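Local structure of cytosine-specific methyltransferase (Escherichia coli O157:H7 EDL933, 3G7U) at residues A[116-121]-A[162-167]. The protein probably transfers a methyl group from S-adenosyl-L-methionine to carbon 5 of cytosine in DNA, as a prophage-encoded modification enzyme. Residues are numbered along the deposited sequence; the frame is centred on the assembly and turned at random. Where two conformers were deposited one is given.
Sequences LAENVP and RTRYFF
Thr163 opens the contact by setting OG1 against the rim of the Pro121 ring, 3.6 Å from CG, with the two side chains crossing at about a right angle. Arg164 then carries the polar part: bent at chi2 (86°), its chain brings the guanidinium side-on to Glu118, whose OE2 takes both NE (2.8 Å) and NH1 (2.8 Å), while OE1 gets a weak bond from NH1. OE2 lies in the guanidinium plane, yet both nitrogens reach it from one face of the carboxylate, the two planes being 52° apart. Val120 CG1 lies over one guanidinium face, 3.6 Å above its centre. Tyr165 pairs with Asn119 through two backbone hydrogen bonds, N to Asn119 O at 2.8 Å, and turns its ring edge to Pro121 CA. Phe166, in a non-hydrogen-bonded pair with Glu118, receives Leu116 CD2 at its ring edge, 3.7 Å from CD1; helix 353-367 packs on both residues. Phe167 exchanges two nearly straight backbone bonds with Ala117, and its CE2 lies 3.6 Å from Asn119 OD1, ring and amide planes 70° apart. These antiparallel pairs join strand 114-119 to strand 163-171, the reversed strand of the Rossmann-like methyltransferase sheet. Glu118, Asn119 and Val120 form the ENV motif of C5-methyltransferases, in which the glutamate typically contacts the target cytosine, and the Asn119 side chain lies about 4 Å from that of Cys81, the predicted nucleophile. In this conformer, one of two deposited, Arg164 would restrain the Glu118 carboxylate, consistent by family likeness with two cytosine-facing groups, from ENV and the Arg162-Arg164 RxR, orienting each other.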
ATOM      1  N   LEU A 116      -4.011   8.561  11.057  1.00 22.71           N
ATOM      2  CA  LEU A 116      -2.703   8.238  10.451  1.00 20.42           C
ATOM      3  C   LEU A 116      -2.831   8.700   9.025  1.00 22.22           C
ATOM      4  O   LEU A 116      -3.696   8.200   8.274  1.00 21.57           O
ATOM      5  CB  LEU A 116      -2.429   6.741  10.514  1.00 23.83           C
ATOM      6  CG  LEU A 116      -1.123   6.250   9.822  1.00 28.85           C
ATOM      7  CD1 LEU A 116      -0.613   5.029  10.504  1.00 31.68           C
ATOM      8  CD2 LEU A 116      -1.300   5.951   8.331  1.00 29.17           C
ATOM      9  N   ALA A 117      -1.947   9.601   8.627  1.00 21.42           N
ATOM     10  CA  ALA A 117      -1.823  10.005   7.220  1.00 22.07           C
ATOM     11  C   ALA A 117      -0.468   9.553   6.707  1.00 24.00           C
ATOM     12  O   ALA A 117       0.514   9.562   7.453  1.00 22.64           O
ATOM     13  CB  ALA A 117      -1.932  11.494   7.082  1.00 21.16           C
ATOM     14  N   GLU A 118      -0.436   9.107   5.462  1.00 23.42           N
ATOM     15  CA  GLU A 118       0.838   8.720   4.825  1.00 24.03           C
ATOM     16  C   GLU A 118       1.056   9.656   3.648  1.00 27.32           C
ATOM     17  O   GLU A 118       0.101  10.022   2.945  1.00 23.59           O
ATOM     18  CB  GLU A 118       0.822   7.251   4.405  1.00 23.99           C
ATOM     19  CG  GLU A 118      -0.259   6.832   3.375  1.00 31.96           C
ATOM     20  CD  GLU A 118       0.131   7.108   1.905  1.00 38.15           C
ATOM     21  OE1 GLU A 118      -0.711   6.902   1.001  1.00 31.50           O
ATOM     22  OE2 GLU A 118       1.285   7.511   1.645  1.00 33.98           O
ATOM     23  N   ASN A 119       2.300  10.087   3.426  1.00 26.45           N
ATOM     24  CA  ASN A 119       2.594  10.939   2.295  1.00 24.42           C
ATOM     25  C   ASN A 119       3.951  10.509   1.698  1.00 30.75           C
ATOM     26  O   ASN A 119       4.788   9.977   2.395  1.00 31.57           O
ATOM     27  CB  ASN A 119       2.672  12.412   2.678  1.00 26.52           C
ATOM     28  CG  ASN A 119       1.300  13.054   2.885  1.00 34.33           C
ATOM     29  OD1 ASN A 119       0.786  13.030   3.996  1.00 33.58           O
ATOM     30  ND2 ASN A 119       0.728  13.657   1.826  1.00 29.06           N
ATOM     31  N   VAL A 120       4.139  10.746   0.414  1.00 32.13           N
ATOM     32  CA  VAL A 120       5.467  10.542  -0.212  1.00 31.19           C
ATOM     33  C   VAL A 120       6.306  11.808  -0.036  1.00 30.13           C
ATOM     34  O   VAL A 120       5.755  12.896   0.176  1.00 29.17           O
ATOM     35  CB  VAL A 120       5.303  10.193  -1.721  1.00 32.14           C
ATOM     36  CG1 VAL A 120       4.671   8.828  -1.869  1.00 35.17           C
ATOM     37  CG2 VAL A 120       4.471  11.254  -2.437  1.00 33.29           C
ATOM     38  N   PRO A 121       7.661  11.694  -0.143  1.00 33.19           N
ATOM     39  CA  PRO A 121       8.494  12.907  -0.164  1.00 29.37           C
ATOM     40  C   PRO A 121       7.988  13.976  -1.129  1.00 32.81           C
ATOM     41  O   PRO A 121       7.485  13.650  -2.202  1.00 32.64           O
ATOM     42  CB  PRO A 121       9.860  12.363  -0.606  1.00 33.85           C
ATOM     43  CG  PRO A 121       9.906  11.008   0.061  1.00 30.06           C
ATOM     44  CD  PRO A 121       8.493  10.471  -0.181  1.00 31.21           C
ATOM     45  N   ARG A 162      11.638   1.968  -0.897  1.00 28.87           N
ATOM     46  CA  ARG A 162      10.874   3.205  -0.998  0.50 33.22           C
ATOM     47  C   ARG A 162      10.690   3.869   0.375  1.00 30.49           C
ATOM     48  O   ARG A 162      10.532   3.178   1.376  1.00 27.79           O
ATOM     49  CB  ARG A 162       9.530   2.987  -1.722  0.50 34.29           C
ATOM     50  CG  ARG A 162       8.480   2.127  -1.010  0.50 37.58           C
ATOM     51  CD  ARG A 162       7.066   2.495  -1.507  0.50 39.31           C
ATOM     52  NE  ARG A 162       6.760   1.921  -2.818  0.50 46.75           N
ATOM     53  CZ  ARG A 162       5.903   2.440  -3.700  0.50 51.47           C
ATOM     54  NH1 ARG A 162       5.699   1.828  -4.860  0.50 50.99           N
ATOM     55  NH2 ARG A 162       5.250   3.572  -3.439  0.50 55.70           N
ATOM     56  N   THR A 163      10.728   5.196   0.413  1.00 31.65           N
ATOM     57  CA  THR A 163      10.534   5.894   1.676  1.00 33.76           C
ATOM     58  C   THR A 163       9.139   6.524   1.719  1.00 32.38           C
ATOM     59  O   THR A 163       8.560   6.846   0.687  1.00 33.22           O
ATOM     60  CB  THR A 163      11.617   6.954   1.959  1.00 34.31           C
ATOM     61  OG1 THR A 163      11.614   7.918   0.913  1.00 41.44           O
ATOM     62  CG2 THR A 163      13.003   6.323   2.027  1.00 34.93           C
ATOM     63  N   ARG A 164       8.620   6.705   2.935  1.00 29.94           N
ATOM     64  CA  ARG A 164       7.244   7.160   3.157  0.50 31.11           C
ATOM     65  C   ARG A 164       7.241   7.981   4.435  1.00 28.34           C
ATOM     66  O   ARG A 164       7.933   7.603   5.356  1.00 28.02           O
ATOM     67  CB  ARG A 164       6.361   5.932   3.421  0.50 30.07           C
ATOM     68  CG  ARG A 164       4.926   6.045   2.952  0.50 31.94           C
ATOM     69  CD  ARG A 164       4.804   5.643   1.490  0.50 29.66           C
ATOM     70  NE  ARG A 164       3.558   6.107   0.895  0.50 31.11           N
ATOM     71  CZ  ARG A 164       3.192   5.855  -0.357  0.50 32.51           C
ATOM     72  NH1 ARG A 164       2.039   6.312  -0.819  0.50 35.60           N
ATOM     73  NH2 ARG A 164       3.971   5.142  -1.153  0.50 32.09           N
ATOM     74  N   TYR A 165       6.444   9.054   4.503  1.00 27.62           N
ATOM     75  CA  TYR A 165       6.253   9.756   5.774  1.00 27.06           C
ATOM     76  C   TYR A 165       4.941   9.286   6.384  1.00 26.21           C
ATOM     77  O   TYR A 165       3.957   9.103   5.661  1.00 28.85           O
ATOM     78  CB  TYR A 165       6.114  11.239   5.541  1.00 27.91           C
ATOM     79  CG  TYR A 165       7.402  11.990   5.268  1.00 30.85           C
ATOM     80  CD1 TYR A 165       8.266  12.352   6.307  1.00 30.79           C
ATOM     81  CD2 TYR A 165       7.716  12.391   3.976  1.00 29.49           C
ATOM     82  CE1 TYR A 165       9.448  13.082   6.045  1.00 32.29           C
ATOM     83  CE2 TYR A 165       8.897  13.120   3.702  1.00 32.03           C
ATOM     84  CZ  TYR A 165       9.743  13.452   4.742  1.00 30.00           C
ATOM     85  OH  TYR A 165      10.873  14.187   4.473  1.00 33.24           O
ATOM     86  N   PHE A 166       4.918   9.084   7.697  1.00 24.42           N
ATOM     87  CA  PHE A 166       3.666   8.855   8.408  1.00 24.92           C
ATOM     88  C   PHE A 166       3.455   9.948   9.431  1.00 25.97           C
ATOM     89  O   PHE A 166       4.371  10.288  10.177  1.00 26.08           O
ATOM     90  CB  PHE A 166       3.706   7.520   9.093  1.00 20.47           C
ATOM     91  CG  PHE A 166       3.636   6.360   8.152  1.00 27.65           C
ATOM     92  CD1 PHE A 166       2.411   5.801   7.813  1.00 29.59           C
ATOM     93  CD2 PHE A 166       4.793   5.824   7.583  1.00 31.61           C
ATOM     94  CE1 PHE A 166       2.331   4.686   6.918  1.00 27.62           C
ATOM     95  CE2 PHE A 166       4.709   4.720   6.684  1.00 29.90           C
ATOM     96  CZ  PHE A 166       3.480   4.160   6.369  1.00 30.42           C
ATOM     97  N   PHE A 167       2.238  10.497   9.453  1.00 22.49           N
ATOM     98  CA  PHE A 167       1.862  11.559  10.372  1.00 22.25           C
ATOM     99  C   PHE A 167       0.760  11.006  11.251  1.00 24.40           C
ATOM    100  O   PHE A 167      -0.281  10.660  10.721  1.00 23.67           O
ATOM    101  CB  PHE A 167       1.353  12.774   9.619  1.00 25.01           C
ATOM    102  CG  PHE A 167       2.385  13.388   8.703  1.00 30.59           C
ATOM    103  CD1 PHE A 167       3.327  14.277   9.192  1.00 36.58           C
ATOM    104  CD2 PHE A 167       2.420  13.056   7.350  1.00 32.76           C
ATOM    105  CE1 PHE A 167       4.306  14.838   8.340  1.00 37.97           C
ATOM    106  CE2 PHE A 167       3.386  13.608   6.490  1.00 36.65           C
ATOM    107  CZ  PHE A 167       4.323  14.493   6.984  1.00 32.93           C
TER